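Local structure of xylose isomerase domain protein TIM barrel (Planctomyces limnophilus, 3TVA) at residues A[204-213]-A[250-261]. The protein binds a magnesium ion in a TIM barrel of the xylose isomerase-like family and probably acts as an isomerase. Residues are numbered along the deposited sequence; the frame is centred on the assembly and turned at random.
Sequences ARYVRSIHCK and IGYRGPLTIERE. With MG (magnesium ion), chain C; GOL (glycerol), chain E.
Cys212 N donates to Thr257 O across two parallel strands, a bond 2.7 Å long and nearly straight at 165°; Glu259 N returns one to Cys212 O. Toward the N-terminal ends of the strands the backbones separate, and a water bridges them, accepting from Ile210 N and Thr257 OG1 and donating to Pro255 O. Side chains fill this part tightly: Ile210 lays CG2 over one face of the Tyr252 ring, 4.2 Å from its centroid, while Ile210 CD1 meets Leu256 CD2 at 3.6 Å; branched aliphatic chains suit this layer. Gly254 N lies over the other face; a CB on Gly254 would strike Tyr252 OH, so glycine suits this place. Tyr252 reaches inward, CG turned away from its own N (chi1 -179°), until OH donates to Pro255 O at 2.8 Å. Exchanging this tyrosine for an alanine would probably leave Ile210 CG2 without its aromatic face and Pro255 O without its hydroxyl donor. Packing is looser at the partly exposed end, where Ala204 CB merely touches Ile250 CD1. At the opposite end His211 ND1 and Glu259 OE1, both good donors to a cation, each bind magnesium at 2.5 Å, ring and carboxylate planes 59° apart; Gln39 holds His211 NE2, and Glu158 and Asp184 complete the protein ligands. Metal ligands at the C-terminal ends of parallel strands are typical of the xylose isomerase-like TIM barrel.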
loop_
_atom_site.group_PDB
_atom_site.type_symbol
_atom_site.label_atom_id
_atom_site.label_comp_id
_atom_site.label_asym_id
_atom_site.label_seq_id
_atom_site.Cartn_x
_atom_site.Cartn_y
_atom_site.Cartn_z
ATOM N N ALA A 204 9.763 10.853 -5.562
ATOM C CA ALA A 204 9.889 9.992 -6.736
ATOM C C ALA A 204 10.974 8.911 -6.617
ATOM O O ALA A 204 10.736 7.757 -6.975
ATOM C CB ALA A 204 10.150 10.860 -7.989
ATOM N N ARG A 205 12.149 9.275 -6.104
ATOM C CA ARG A 205 13.279 8.338 -6.095
ATOM C C ARG A 205 13.062 7.141 -5.168
ATOM O O ARG A 205 13.775 6.136 -5.275
ATOM C CB ARG A 205 14.603 9.049 -5.764
ATOM C CG ARG A 205 14.705 9.592 -4.328
ATOM C CD ARG A 205 15.927 10.507 -4.215
ATOM N NE ARG A 205 16.055 11.161 -2.904
ATOM C CZ ARG A 205 15.447 12.300 -2.585
ATOM N NH1 ARG A 205 14.641 12.891 -3.471
ATOM N NH2 ARG A 205 15.626 12.848 -1.387
ATOM N N TYR A 206 12.108 7.255 -4.236
ATOM C CA TYR A 206 11.781 6.142 -3.339
ATOM C C TYR A 206 10.562 5.301 -3.733
ATOM O O TYR A 206 10.245 4.341 -3.040
ATOM C CB TYR A 206 11.624 6.639 -1.886
ATOM C CG TYR A 206 12.815 7.416 -1.394
ATOM C CD1 TYR A 206 14.068 6.806 -1.297
ATOM C CD2 TYR A 206 12.700 8.760 -1.016
ATOM C CE1 TYR A 206 15.181 7.504 -0.841
ATOM C CE2 TYR A 206 13.826 9.478 -0.536
ATOM C CZ TYR A 206 15.058 8.835 -0.467
ATOM O OH TYR A 206 16.172 9.511 -0.028
ATOM N N VAL A 207 9.862 5.652 -4.814
ATOM C CA VAL A 207 8.620 4.941 -5.137
ATOM C C VAL A 207 8.961 3.574 -5.720
ATOM O O VAL A 207 9.679 3.494 -6.719
ATOM C CB VAL A 207 7.801 5.726 -6.178
ATOM C CG1 VAL A 207 6.636 4.880 -6.699
ATOM C CG2 VAL A 207 7.297 7.034 -5.578
ATOM N N ARG A 208 8.540 2.499 -5.051
ATOM C CA ARG A 208 8.731 1.153 -5.593
ATOM C C ARG A 208 7.474 0.411 -6.057
ATOM O O ARG A 208 7.575 -0.609 -6.734
ATOM C CB ARG A 208 9.449 0.286 -4.548
ATOM C CG ARG A 208 10.683 0.920 -3.943
ATOM C CD ARG A 208 11.989 0.499 -4.630
ATOM N NE ARG A 208 13.100 0.807 -3.735
ATOM C CZ ARG A 208 13.810 -0.094 -3.057
ATOM N NH1 ARG A 208 13.587 -1.408 -3.209
ATOM N NH2 ARG A 208 14.768 0.327 -2.243
ATOM N N SER A 209 6.301 0.907 -5.677
ATOM C CA SER A 209 5.036 0.275 -6.055
ATOM C C SER A 209 3.951 1.305 -5.848
ATOM O O SER A 209 4.177 2.303 -5.176
ATOM C CB SER A 209 4.748 -1.017 -5.266
ATOM O OG SER A 209 4.648 -0.761 -3.875
ATOM N N ILE A 210 2.776 1.102 -6.424
ATOM C CA ILE A 210 1.743 2.124 -6.273
ATOM C C ILE A 210 0.358 1.524 -6.142
ATOM O O ILE A 210 0.120 0.393 -6.553
ATOM C CB ILE A 210 1.707 3.107 -7.471
ATOM C CG1 ILE A 210 1.253 2.383 -8.729
ATOM C CG2 ILE A 210 3.085 3.787 -7.714
ATOM C CD1 ILE A 210 0.150 3.094 -9.451
ATOM N N HIS A 211 -0.552 2.305 -5.567
ATOM C CA HIS A 211 -1.963 1.988 -5.599
ATOM C C HIS A 211 -2.706 3.005 -6.454
ATOM O O HIS A 211 -2.415 4.207 -6.411
ATOM C CB HIS A 211 -2.524 1.917 -4.176
ATOM C CG HIS A 211 -2.052 0.713 -3.422
ATOM N ND1 HIS A 211 -2.174 0.581 -2.058
ATOM C CD2 HIS A 211 -1.443 -0.420 -3.852
ATOM C CE1 HIS A 211 -1.655 -0.569 -1.671
ATOM N NE2 HIS A 211 -1.208 -1.202 -2.742
ATOM N N CYS A 212 -3.633 2.512 -7.268
ATOM C CA CYS A 212 -4.529 3.388 -7.990
ATOM C C CYS A 212 -5.841 3.393 -7.245
ATOM O O CYS A 212 -6.577 2.404 -7.247
ATOM C CB CYS A 212 -4.742 2.899 -9.424
ATOM S SG CYS A 212 -3.234 3.058 -10.404
ATOM N N LYS A 213 -6.118 4.525 -6.610
ATOM C CA LYS A 213 -7.312 4.693 -5.796
ATOM C C LYS A 213 -7.673 6.172 -5.891
ATOM O O LYS A 213 -6.802 7.005 -6.155
ATOM C CB LYS A 213 -7.032 4.287 -4.344
ATOM C CG LYS A 213 -8.303 4.152 -3.517
ATOM C CD LYS A 213 -8.102 4.553 -2.068
ATOM C CE LYS A 213 -7.296 3.566 -1.319
ATOM N NZ LYS A 213 -6.625 4.178 -0.119
ATOM N N ILE A 250 8.555 10.153 -14.157
ATOM C CA ILE A 250 9.598 9.853 -13.176
ATOM C C ILE A 250 10.230 8.478 -13.356
ATOM O O ILE A 250 11.099 8.089 -12.584
ATOM C CB ILE A 250 9.115 10.001 -11.749
ATOM C CG1 ILE A 250 8.035 8.949 -11.458
ATOM C CG2 ILE A 250 8.614 11.426 -11.533
ATOM C CD1 ILE A 250 7.573 8.930 -10.020
ATOM N N GLY A 251 9.804 7.743 -14.373
ATOM C CA GLY A 251 10.424 6.466 -14.660
ATOM C C GLY A 251 9.744 5.248 -14.048
ATOM O O GLY A 251 10.283 4.148 -14.155
ATOM N N TYR A 252 8.553 5.403 -13.454
ATOM C CA TYR A 252 7.917 4.231 -12.855
ATOM C C TYR A 252 7.283 3.372 -13.936
ATOM O O TYR A 252 6.485 3.853 -14.746
ATOM C CB TYR A 252 6.857 4.626 -11.829
ATOM C CG TYR A 252 6.219 3.407 -11.207
ATOM C CD1 TYR A 252 6.895 2.667 -10.236
ATOM C CD2 TYR A 252 4.957 2.971 -11.615
ATOM C CE1 TYR A 252 6.318 1.534 -9.662
ATOM C CE2 TYR A 252 4.369 1.832 -11.053
ATOM C CZ TYR A 252 5.057 1.121 -10.082
ATOM O OH TYR A 252 4.490 0.004 -9.528
ATOM N N ARG A 253 7.798 2.150 -14.052
ATOM C CA ARG A 253 7.298 1.132 -14.969
ATOM C C ARG A 253 6.516 -0.051 -14.374
ATOM O O ARG A 253 6.072 -0.931 -15.112
ATOM C CB ARG A 253 8.430 0.685 -15.900
ATOM C CG ARG A 253 9.125 1.883 -16.589
ATOM C CD ARG A 253 8.191 2.583 -17.595
ATOM N NE ARG A 253 8.863 3.644 -18.343
ATOM C CZ ARG A 253 8.784 4.937 -18.038
ATOM N NH1 ARG A 253 8.052 5.329 -17.002
ATOM N NH2 ARG A 253 9.424 5.840 -18.776
ATOM N N GLY A 254 6.397 -0.093 -13.050
ATOM C CA GLY A 254 5.911 -1.285 -12.370
ATOM C C GLY A 254 4.396 -1.440 -12.431
ATOM O O GLY A 254 3.718 -0.714 -13.164
ATOM N N PRO A 255 3.850 -2.379 -11.643
ATOM C CA PRO A 255 2.409 -2.652 -11.704
ATOM C C PRO A 255 1.560 -1.467 -11.259
ATOM O O PRO A 255 1.957 -0.684 -10.382
ATOM C CB PRO A 255 2.228 -3.822 -10.719
ATOM C CG PRO A 255 3.570 -4.490 -10.674
ATOM C CD PRO A 255 4.573 -3.357 -10.806
ATOM N N LEU A 256 0.387 -1.338 -11.860
ATOM C CA LEU A 256 -0.589 -0.367 -11.390
ATOM C C LEU A 256 -1.614 -1.159 -10.603
ATOM O O LEU A 256 -2.464 -1.836 -11.184
ATOM C CB LEU A 256 -1.269 0.306 -12.587
ATOM C CG LEU A 256 -0.372 1.015 -13.618
ATOM C CD1 LEU A 256 -1.195 1.519 -14.820
ATOM C CD2 LEU A 256 0.396 2.170 -12.973
ATOM N N THR A 257 -1.584 -1.032 -9.281
ATOM C CA THR A 257 -2.416 -1.889 -8.464
ATOM C C THR A 257 -3.660 -1.144 -8.008
ATOM O O THR A 257 -3.589 -0.217 -7.195
ATOM C CB THR A 257 -1.662 -2.445 -7.235
ATOM O OG1 THR A 257 -0.415 -3.020 -7.648
ATOM C CG2 THR A 257 -2.516 -3.509 -6.526
ATOM N N ILE A 258 -4.799 -1.566 -8.537
ATOM C CA ILE A 258 -6.074 -0.970 -8.187
ATOM C C ILE A 258 -6.481 -1.382 -6.779
ATOM O O ILE A 258 -6.505 -2.568 -6.433
ATOM C CB ILE A 258 -7.193 -1.425 -9.144
ATOM C CG1 ILE A 258 -6.798 -1.189 -10.598
ATOM C CG2 ILE A 258 -8.494 -0.719 -8.811
ATOM C CD1 ILE A 258 -7.666 -1.970 -11.599
ATOM N N GLU A 259 -6.815 -0.394 -5.967
ATOM C CA GLU A 259 -7.337 -0.664 -4.647
ATOM C C GLU A 259 -8.683 0.022 -4.487
ATOM O O GLU A 259 -8.788 1.223 -4.702
ATOM C CB GLU A 259 -6.379 -0.159 -3.574
ATOM C CG GLU A 259 -6.855 -0.526 -2.173
ATOM C CD GLU A 259 -5.884 -0.056 -1.116
ATOM O OE1 GLU A 259 -5.549 1.135 -1.146
ATOM O OE2 GLU A 259 -5.442 -0.877 -0.285
ATOM N N ARG A 260 -9.722 -0.738 -4.158
ATOM C CA ARG A 260 -11.007 -0.124 -3.842
ATOM C C ARG A 260 -11.534 -0.773 -2.585
ATOM O O ARG A 260 -11.953 -1.947 -2.618
ATOM C CB ARG A 260 -11.978 -0.362 -4.994
ATOM C CG ARG A 260 -13.363 0.216 -4.788
ATOM C CD ARG A 260 -13.465 1.645 -5.309
ATOM N NE ARG A 260 -14.811 2.174 -5.112
ATOM C CZ ARG A 260 -15.210 2.823 -4.023
ATOM N NH1 ARG A 260 -14.360 3.031 -3.014
ATOM N NH2 ARG A 260 -16.465 3.257 -3.937
ATOM N N GLU A 261 -11.607 -0.039 -1.477
ATOM C CA GLU A 261 -11.923 -0.806 -0.301
ATOM C C GLU A 261 -13.380 -0.596 0.039
ATOM O O GLU A 261 -13.733 0.271 0.833
ATOM C CB GLU A 261 -11.071 -0.270 0.854
ATOM C CG GLU A 261 -9.641 0.094 0.457
ATOM C CD GLU A 261 -8.816 0.620 1.631
ATOM O OE1 GLU A 261 -8.745 1.858 1.795
ATOM O OE2 GLU A 261 -8.235 -0.199 2.384
HETATM MG MG MG C . -3.360 2.014 -0.446
HETATM C C1 GOL E . -3.673 -1.276 3.346
HETATM O O1 GOL E . -3.683 -0.732 4.644
HETATM C C2 GOL E . -4.104 -0.223 2.324
HETATM O O2 GOL E . -3.197 -0.203 1.241
HETATM C C3 GOL E . -4.266 1.175 2.921
HETATM O O3 GOL E . -4.777 2.083 1.961
HETATM O O HOH W 1 1.953 -1.581 -7.733
#